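Local coordinates for salmonella typhimurium DB7155 bacteriophage DET7 tailspike (Bacteriophage, PDB 2V5I), which serves as the receptor-binding tailspike of the phage, probably recognising and hydrolysing the O-antigen polysaccharide of its Salmonella host, at residues Lys59-Cys65 with Gly81-Asn87; Leu333-Met339 with Gly356-Leu360. Residue numbers count along the deposited sequence, not the author numbering.

Contact 1. Residues Lys59-Cys65 with Gly81-Asn87; sequences KILTINC and GPGSVIN
Strands 62-65 and 85-87 run side by side in parallel, 9° apart and 4.8 Å between axes, pairing Thr62 with Val85, Ile63 with Ile86 and Asn64 with Asn87. The backbone ladder alternates: Val85 N to Leu61 O 3.1 Å, Ile63 N to Val85 O 2.8 Å, Asn87 N to Ile63 O 2.8 Å, Cys65 N to Asn87 O 2.9 Å. Ahead of it, a type II turn from Gly81 to Ser84 places Gly83 at phi 92°, where a side chain would strike the preceding carbonyl. Gly81 N bonds Lys59 O (2.9 Å); Ser84 OG, in the m rotamer, donates to Gly81 O (2.8 Å) and accepts from Leu61 N (3.2 Å). A water donates to both Lys59 O and Ser84 OG, 2.7 Å each. On one face Ile63 CD1 meets Ile86 CG1 at 4.0 Å; on the other, Asn64 and Asn87 share the m rotamer and similar chi2 values. Like residues aligned in register between successive coils are characteristic of the right-handed parallel beta-helix of P22-type tailspikes.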
ATOM      1  N   LYS A  59     -21.109 -37.267   3.754  1.00 11.77           N
ATOM      2  CA  LYS A  59     -22.131 -36.353   4.263  1.00 11.48           C
ATOM      3  C   LYS A  59     -21.570 -34.935   4.398  1.00 13.05           C
ATOM      4  O   LYS A  59     -20.395 -34.731   4.681  1.00 15.04           O
ATOM      5  CB  LYS A  59     -22.686 -36.868   5.608  1.00 14.16           C
ATOM      6  CG  LYS A  59     -23.496 -38.160   5.462  1.00 15.49           C
ATOM      7  CD  LYS A  59     -24.073 -38.663   6.775  1.00 19.47           C
ATOM      8  CE  LYS A  59     -23.029 -38.999   7.782  1.00 19.19           C
ATOM      9  NZ  LYS A  59     -23.671 -39.832   8.869  1.00 18.32           N
ATOM     10  N   ILE A  60     -22.430 -33.977   4.140  1.00 12.47           N
ATOM     11  CA  ILE A  60     -22.061 -32.555   4.171  1.00 12.91           C
ATOM     12  C   ILE A  60     -22.515 -32.055   5.508  1.00 12.82           C
ATOM     13  O   ILE A  60     -23.711 -31.720   5.691  1.00 13.09           O
ATOM     14  CB  ILE A  60     -22.753 -31.788   3.040  1.00 12.69           C
ATOM     15  CG1 ILE A  60     -22.316 -32.369   1.679  1.00 15.99           C
ATOM     16  CG2 ILE A  60     -22.383 -30.361   3.099  1.00 14.14           C
ATOM     17  CD1 ILE A  60     -23.143 -31.827   0.535  1.00 17.07           C
ATOM     18  N   LEU A  61     -21.613 -32.037   6.463  1.00 12.97           N
ATOM     19  CA  LEU A  61     -21.952 -31.679   7.841  1.00 10.88           C
ATOM     20  C   LEU A  61     -21.474 -30.299   8.217  1.00 12.07           C
ATOM     21  O   LEU A  61     -20.457 -29.818   7.700  1.00 12.08           O
ATOM     22  CB  LEU A  61     -21.362 -32.714   8.837  1.00 11.33           C
ATOM     23  CG  LEU A  61     -21.833 -34.167   8.694  1.00 12.87           C
ATOM     24  CD1 LEU A  61     -21.302 -35.018   9.827  1.00 17.00           C
ATOM     25  CD2 LEU A  61     -23.364 -34.232   8.600  1.00 12.28           C
ATOM     26  N   THR A  62     -22.212 -29.679   9.117  1.00 11.98           N
ATOM     27  CA  THR A  62     -21.755 -28.455   9.844  1.00 11.80           C
ATOM     28  C   THR A  62     -21.383 -28.872  11.232  1.00 13.96           C
ATOM     29  O   THR A  62     -22.288 -29.263  12.004  1.00 12.25           O
ATOM     30  CB  THR A  62     -22.884 -27.458   9.862  1.00 14.12           C
ATOM     31  OG1 THR A  62     -23.252 -27.167   8.507  1.00 21.17           O
ATOM     32  CG2 THR A  62     -22.494 -26.162  10.513  1.00 18.69           C
ATOM     33  N   ILE A  63     -20.094 -28.770  11.572  1.00 11.72           N
ATOM     34  CA  ILE A  63     -19.577 -29.251  12.843  1.00 11.32           C
ATOM     35  C   ILE A  63     -19.357 -28.013  13.648  1.00 11.10           C
ATOM     36  O   ILE A  63     -18.529 -27.186  13.291  1.00 13.32           O
ATOM     37  CB  ILE A  63     -18.243 -30.041  12.729  1.00 10.56           C
ATOM     38  CG1 ILE A  63     -18.379 -31.173  11.673  1.00 13.42           C
ATOM     39  CG2 ILE A  63     -17.817 -30.548  14.079  1.00 14.32           C
ATOM     40  CD1 ILE A  63     -17.131 -31.974  11.480  1.00 19.87           C
ATOM     41  N   ASN A  64     -20.118 -27.878  14.731  1.00  9.40           N
ATOM     42  CA  ASN A  64     -20.013 -26.762  15.632  1.00  8.91           C
ATOM     43  C   ASN A  64     -19.283 -27.189  16.886  1.00 12.55           C
ATOM     44  O   ASN A  64     -19.795 -27.992  17.664  1.00 12.87           O
ATOM     45  CB  ASN A  64     -21.420 -26.245  15.957  1.00 11.81           C
ATOM     46  CG  ASN A  64     -22.134 -25.737  14.737  1.00 16.91           C
ATOM     47  OD1 ASN A  64     -23.242 -26.193  14.386  1.00 29.96           O
ATOM     48  ND2 ASN A  64     -21.514 -24.834  14.064  1.00 16.86           N
ATOM     49  N   CYS A  65     -18.069 -26.683  17.090  1.00 10.62           N
ATOM     50  CA  CYS A  65     -17.295 -27.108  18.253  1.00 10.84           C
ATOM     51  C   CYS A  65     -17.479 -26.131  19.402  1.00 12.06           C
ATOM     52  O   CYS A  65     -17.330 -24.918  19.220  1.00 13.85           O
ATOM     53  CB  CYS A  65     -15.821 -27.214  17.909  1.00 12.43           C
ATOM     54  SG  CYS A  65     -15.517 -28.322  16.494  1.00 14.46           S
ATOM     55  N   GLY A  81     -18.035 -34.646   3.060  1.00 13.71           N
ATOM     56  CA  GLY A  81     -18.731 -34.157   1.880  1.00 13.00           C
ATOM     57  C   GLY A  81     -18.348 -32.752   1.536  1.00 12.71           C
ATOM     58  O   GLY A  81     -17.938 -31.958   2.393  1.00 13.97           O
ATOM     59  N   PRO A  82     -18.486 -32.400   0.270  1.00 13.70           N
ATOM     60  CA  PRO A  82     -18.071 -31.090  -0.138  1.00 14.14           C
ATOM     61  C   PRO A  82     -18.949 -30.031   0.412  1.00 14.04           C
ATOM     62  O   PRO A  82     -20.166 -30.187   0.389  1.00 14.67           O
ATOM     63  CB  PRO A  82     -18.168 -31.145  -1.667  1.00 16.05           C
ATOM     64  CG  PRO A  82     -19.095 -32.278  -1.944  1.00 17.45           C
ATOM     65  CD  PRO A  82     -18.992 -33.231  -0.826  1.00 15.14           C
ATOM     66  N   GLY A  83     -18.343 -28.941   0.881  1.00 15.80           N
ATOM     67  CA  GLY A  83     -19.123 -27.883   1.485  1.00 15.29           C
ATOM     68  C   GLY A  83     -19.267 -28.023   2.984  1.00 14.78           C
ATOM     69  O   GLY A  83     -19.941 -27.249   3.601  1.00 16.36           O
ATOM     70  N   SER A  84     -18.652 -29.046   3.564  1.00 12.73           N
ATOM     71  CA  SER A  84     -18.706 -29.177   5.012  1.00  9.48           C
ATOM     72  C   SER A  84     -18.005 -27.966   5.676  1.00 10.22           C
ATOM     73  O   SER A  84     -17.055 -27.439   5.119  1.00 10.72           O
ATOM     74  CB  SER A  84     -18.036 -30.484   5.467  1.00 12.27           C
ATOM     75  OG  SER A  84     -18.772 -31.642   5.022  1.00 12.44           O
ATOM     76  N   VAL A  85     -18.370 -27.680   6.926  1.00 10.11           N
ATOM     77  CA  VAL A  85     -17.789 -26.538   7.680  1.00  8.37           C
ATOM     78  C   VAL A  85     -17.470 -27.038   9.065  1.00 10.06           C
ATOM     79  O   VAL A  85     -18.296 -27.693   9.660  1.00 10.72           O
ATOM     80  CB  VAL A  85     -18.759 -25.353   7.756  1.00 12.26           C
ATOM     81  CG1 VAL A  85     -18.230 -24.265   8.663  1.00 14.51           C
ATOM     82  CG2 VAL A  85     -18.989 -24.813   6.346  1.00 13.16           C
ATOM     83  N   ILE A  86     -16.304 -26.674   9.569  1.00  8.98           N
ATOM     84  CA  ILE A  86     -15.911 -26.958  10.963  1.00  8.38           C
ATOM     85  C   ILE A  86     -15.712 -25.633  11.673  1.00  9.18           C
ATOM     86  O   ILE A  86     -14.777 -24.895  11.354  1.00 10.15           O
ATOM     87  CB  ILE A  86     -14.586 -27.815  11.006  1.00  8.80           C
ATOM     88  CG1 ILE A  86     -14.748 -29.075  10.119  1.00 10.99           C
ATOM     89  CG2 ILE A  86     -14.305 -28.225  12.416  1.00 11.42           C
ATOM     90  CD1 ILE A  86     -13.445 -29.923  10.011  1.00 13.97           C
ATOM     91  N   ASN A  87     -16.623 -25.302  12.590  1.00  8.60           N
ATOM     92  CA  ASN A  87     -16.584 -24.034  13.327  1.00  8.68           C
ATOM     93  C   ASN A  87     -15.911 -24.187  14.671  1.00 11.16           C
ATOM     94  O   ASN A  87     -16.305 -25.016  15.500  1.00 11.54           O
ATOM     95  CB  ASN A  87     -18.027 -23.529  13.570  1.00 10.49           C
ATOM     96  CG  ASN A  87     -18.722 -23.123  12.290  1.00 17.48           C
ATOM     97  OD1 ASN A  87     -19.804 -23.652  11.903  1.00 20.84           O
ATOM     98  ND2 ASN A  87     -18.117 -22.199  11.611  1.00 12.82           N
TER
HETATM   99  O   HOH W   1     -18.637 -33.868   6.588  1.00 25.16           O

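Contact 2. Residues Leu333-Met339 with Gly356-Leu360; sequences LGVGLGM and GAGML
Two successive coils of the tailspike's parallel beta-helix meet here, at corners where the chain turns from one face to another. The segments run 3° apart end to end, with Leu337 opposite Met359 and Gly338 opposite Leu360, CA atoms 4.7 and 5.0 Å apart. The corners lie at Gly336-Leu337 and Gly358, whose psi values of -58° (Gly336) and -43° (Gly358) break the extended backbone. Even so, the bonding passes through them: Gly336 N donates to Ala357 O (3.0 Å) and Leu337 N to Gly358 O (3.0 Å), then Leu360 N to Leu337 O (2.9 Å) and Met339 N to Leu360 O (3.1 Å). The corner thus satisfies two consecutive amides, Gly336 and Leu337, with two consecutive carbonyls. Val335 N finds its acceptor on the preceding coil, at Asp288 OD1. Glycine suits the close backbones: a CB on Gly336 would clash with Gly358 O, and one on Gly356 with Gly334 O. Leu337 (t, p) brings CD2 to 3.9 Å from Met359 SD, and the Met359 side chain also packs on Phe368 of strand 367-369, while Val335 CG1 lies 3.8 Å from Leu360 CB. Before the corner, a water bridges the two segments, donating to Gly334 O and accepting from Ala357 N, 2.9 Å in each case.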
ATOM      1  N   LEU A 333      14.818 -13.266  12.493  1.00 10.28           N
ATOM      2  CA  LEU A 333      16.205 -13.613  12.820  1.00  9.81           C
ATOM      3  C   LEU A 333      16.987 -14.105  11.606  1.00 12.01           C
ATOM      4  O   LEU A 333      18.229 -13.957  11.584  1.00 14.81           O
ATOM      5  CB  LEU A 333      16.227 -14.585  13.992  1.00  9.88           C
ATOM      6  CG  LEU A 333      17.590 -14.925  14.574  1.00 10.99           C
ATOM      7  CD1 LEU A 333      18.318 -13.740  15.140  1.00 12.09           C
ATOM      8  CD2 LEU A 333      17.438 -15.984  15.672  1.00 12.00           C
ATOM      9  N   GLY A 334      16.317 -14.705  10.610  1.00 11.50           N
ATOM     10  CA  GLY A 334      16.878 -15.195   9.378  1.00 13.00           C
ATOM     11  C   GLY A 334      16.892 -14.144   8.291  1.00 15.66           C
ATOM     12  O   GLY A 334      17.788 -13.283   8.276  1.00 17.11           O
ATOM     13  N   VAL A 335      15.989 -14.248   7.326  1.00 11.99           N
ATOM     14  CA  VAL A 335      15.846 -13.279   6.237  1.00 11.50           C
ATOM     15  C   VAL A 335      14.373 -12.798   6.219  1.00 10.68           C
ATOM     16  O   VAL A 335      13.471 -13.656   6.223  1.00 12.21           O
ATOM     17  CB  VAL A 335      16.121 -13.950   4.900  1.00 12.65           C
ATOM     18  CG1 VAL A 335      15.964 -12.983   3.755  1.00 16.41           C
ATOM     19  CG2 VAL A 335      17.516 -14.469   4.872  1.00 13.54           C
ATOM     20  N   GLY A 336      14.100 -11.512   6.078  1.00  9.06           N
ATOM     21  CA  GLY A 336      12.714 -11.105   6.073  1.00  8.93           C
ATOM     22  C   GLY A 336      11.881 -11.717   4.955  1.00 10.11           C
ATOM     23  O   GLY A 336      10.818 -12.306   5.210  1.00 10.74           O
ATOM     24  N   LEU A 337      12.325 -11.478   3.704  1.00  9.72           N
ATOM     25  CA  LEU A 337      11.695 -12.010   2.483  1.00  9.05           C
ATOM     26  C   LEU A 337      12.756 -12.795   1.680  1.00  9.96           C
ATOM     27  O   LEU A 337      13.752 -12.231   1.233  1.00 11.75           O
ATOM     28  CB  LEU A 337      11.122 -10.893   1.609  1.00 11.71           C
ATOM     29  CG  LEU A 337      10.557 -11.324   0.269  1.00 14.67           C
ATOM     30  CD1 LEU A 337       9.387 -12.239   0.354  1.00 13.17           C
ATOM     31  CD2 LEU A 337      10.159 -10.089  -0.541  1.00 14.22           C
ATOM     32  N   GLY A 338      12.481 -14.078   1.492  1.00  9.34           N
ATOM     33  CA  GLY A 338      13.341 -14.976   0.746  1.00  9.26           C
ATOM     34  C   GLY A 338      12.613 -15.455  -0.477  1.00  9.99           C
ATOM     35  O   GLY A 338      11.458 -15.833  -0.415  1.00 11.91           O
ATOM     36  N   MET A 339      13.242 -15.349  -1.643  1.00 10.91           N
ATOM     37  CA  MET A 339      12.630 -15.921  -2.827  1.00 11.72           C
ATOM     38  C   MET A 339      13.666 -16.323  -3.854  1.00 11.06           C
ATOM     39  O   MET A 339      14.853 -16.019  -3.713  1.00 11.67           O
ATOM     40  CB  MET A 339      11.636 -14.969  -3.443  1.00 15.83           C
ATOM     41  CG  MET A 339      12.138 -13.641  -3.638  1.00 15.99           C
ATOM     42  SD  MET A 339      10.955 -12.606  -4.612  1.00 20.10           S
ATOM     43  CE  MET A 339       9.566 -12.537  -3.578  1.00 24.18           C
ATOM     44  N   GLY A 356      18.458 -10.186  11.017  1.00 16.64           N
ATOM     45  CA  GLY A 356      19.292 -10.503   9.874  1.00 16.39           C
ATOM     46  C   GLY A 356      18.931  -9.721   8.605  1.00 16.60           C
ATOM     47  O   GLY A 356      18.370  -8.622   8.673  1.00 16.20           O
ATOM     48  N   ALA A 357      19.257 -10.294   7.457  1.00 15.18           N
ATOM     49  CA  ALA A 357      19.037  -9.643   6.171  1.00 13.21           C
ATOM     50  C   ALA A 357      17.551  -9.331   5.989  1.00 12.63           C
ATOM     51  O   ALA A 357      16.672 -10.077   6.449  1.00 12.69           O
ATOM     52  CB  ALA A 357      19.516 -10.516   5.086  1.00 15.94           C
ATOM     53  N   GLY A 358      17.261  -8.292   5.211  1.00 10.06           N
ATOM     54  CA  GLY A 358      15.884  -7.978   4.943  1.00  8.94           C
ATOM     55  C   GLY A 358      15.290  -8.719   3.772  1.00 11.46           C
ATOM     56  O   GLY A 358      14.135  -9.125   3.832  1.00 10.70           O
ATOM     57  N   MET A 359      16.055  -8.825   2.673  1.00  9.92           N
ATOM     58  CA  MET A 359      15.604  -9.562   1.505  1.00  8.92           C
ATOM     59  C   MET A 359      16.773 -10.335   0.905  1.00  8.75           C
ATOM     60  O   MET A 359      17.854  -9.801   0.768  1.00 11.00           O
ATOM     61  CB  MET A 359      14.985  -8.644   0.421  1.00 10.58           C
ATOM     62  CG  MET A 359      14.384  -9.420  -0.756  1.00 14.01           C
ATOM     63  SD  MET A 359      13.407  -8.388  -1.880  1.00 20.94           S
ATOM     64  CE  MET A 359      14.754  -7.688  -2.860  1.00 25.50           C
ATOM     65  N   LEU A 360      16.502 -11.566   0.452  1.00 10.05           N
ATOM     66  CA  LEU A 360      17.482 -12.351  -0.275  1.00 11.14           C
ATOM     67  C   LEU A 360      16.720 -12.951  -1.428  1.00  9.52           C
ATOM     68  O   LEU A 360      15.952 -13.917  -1.282  1.00 11.68           O
ATOM     69  CB  LEU A 360      18.126 -13.440   0.604  1.00 11.51           C
ATOM     70  CG  LEU A 360      19.468 -13.965   0.094  1.00 17.08           C
ATOM     71  CD1 LEU A 360      20.013 -14.977   1.075  1.00 21.46           C
ATOM     72  CD2 LEU A 360      19.384 -14.577  -1.268  1.00 19.08           C
TER
HETATM   73  O   HOH W   2      20.540 -12.891   7.547  1.00 31.25           O

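Overall arrangement
Both contacts join neighbouring coils of one parallel beta-helix, contact 1 preceding contact 2 along the chain. Their centres are 39 Å apart, with nearest atoms about 29 Å apart, so they do not touch. They belong to different sheets: strands 62-65 and 85-92 lie in the sheet that also contains 39-42 and 167-169, whereas strands 335-342 and 357-364 pair between 290-291 and 386-388 in the other. Contact 1, 35 Å from the chain centre, is reached by two other subunits, including Lys66 and Gln88 of the second subunit; contact 2, 5 Å from that centre, touches no other chain. The same coil-to-coil pairing thus occurs both where subunits meet and, mid-chain, where the segments touch no other chain.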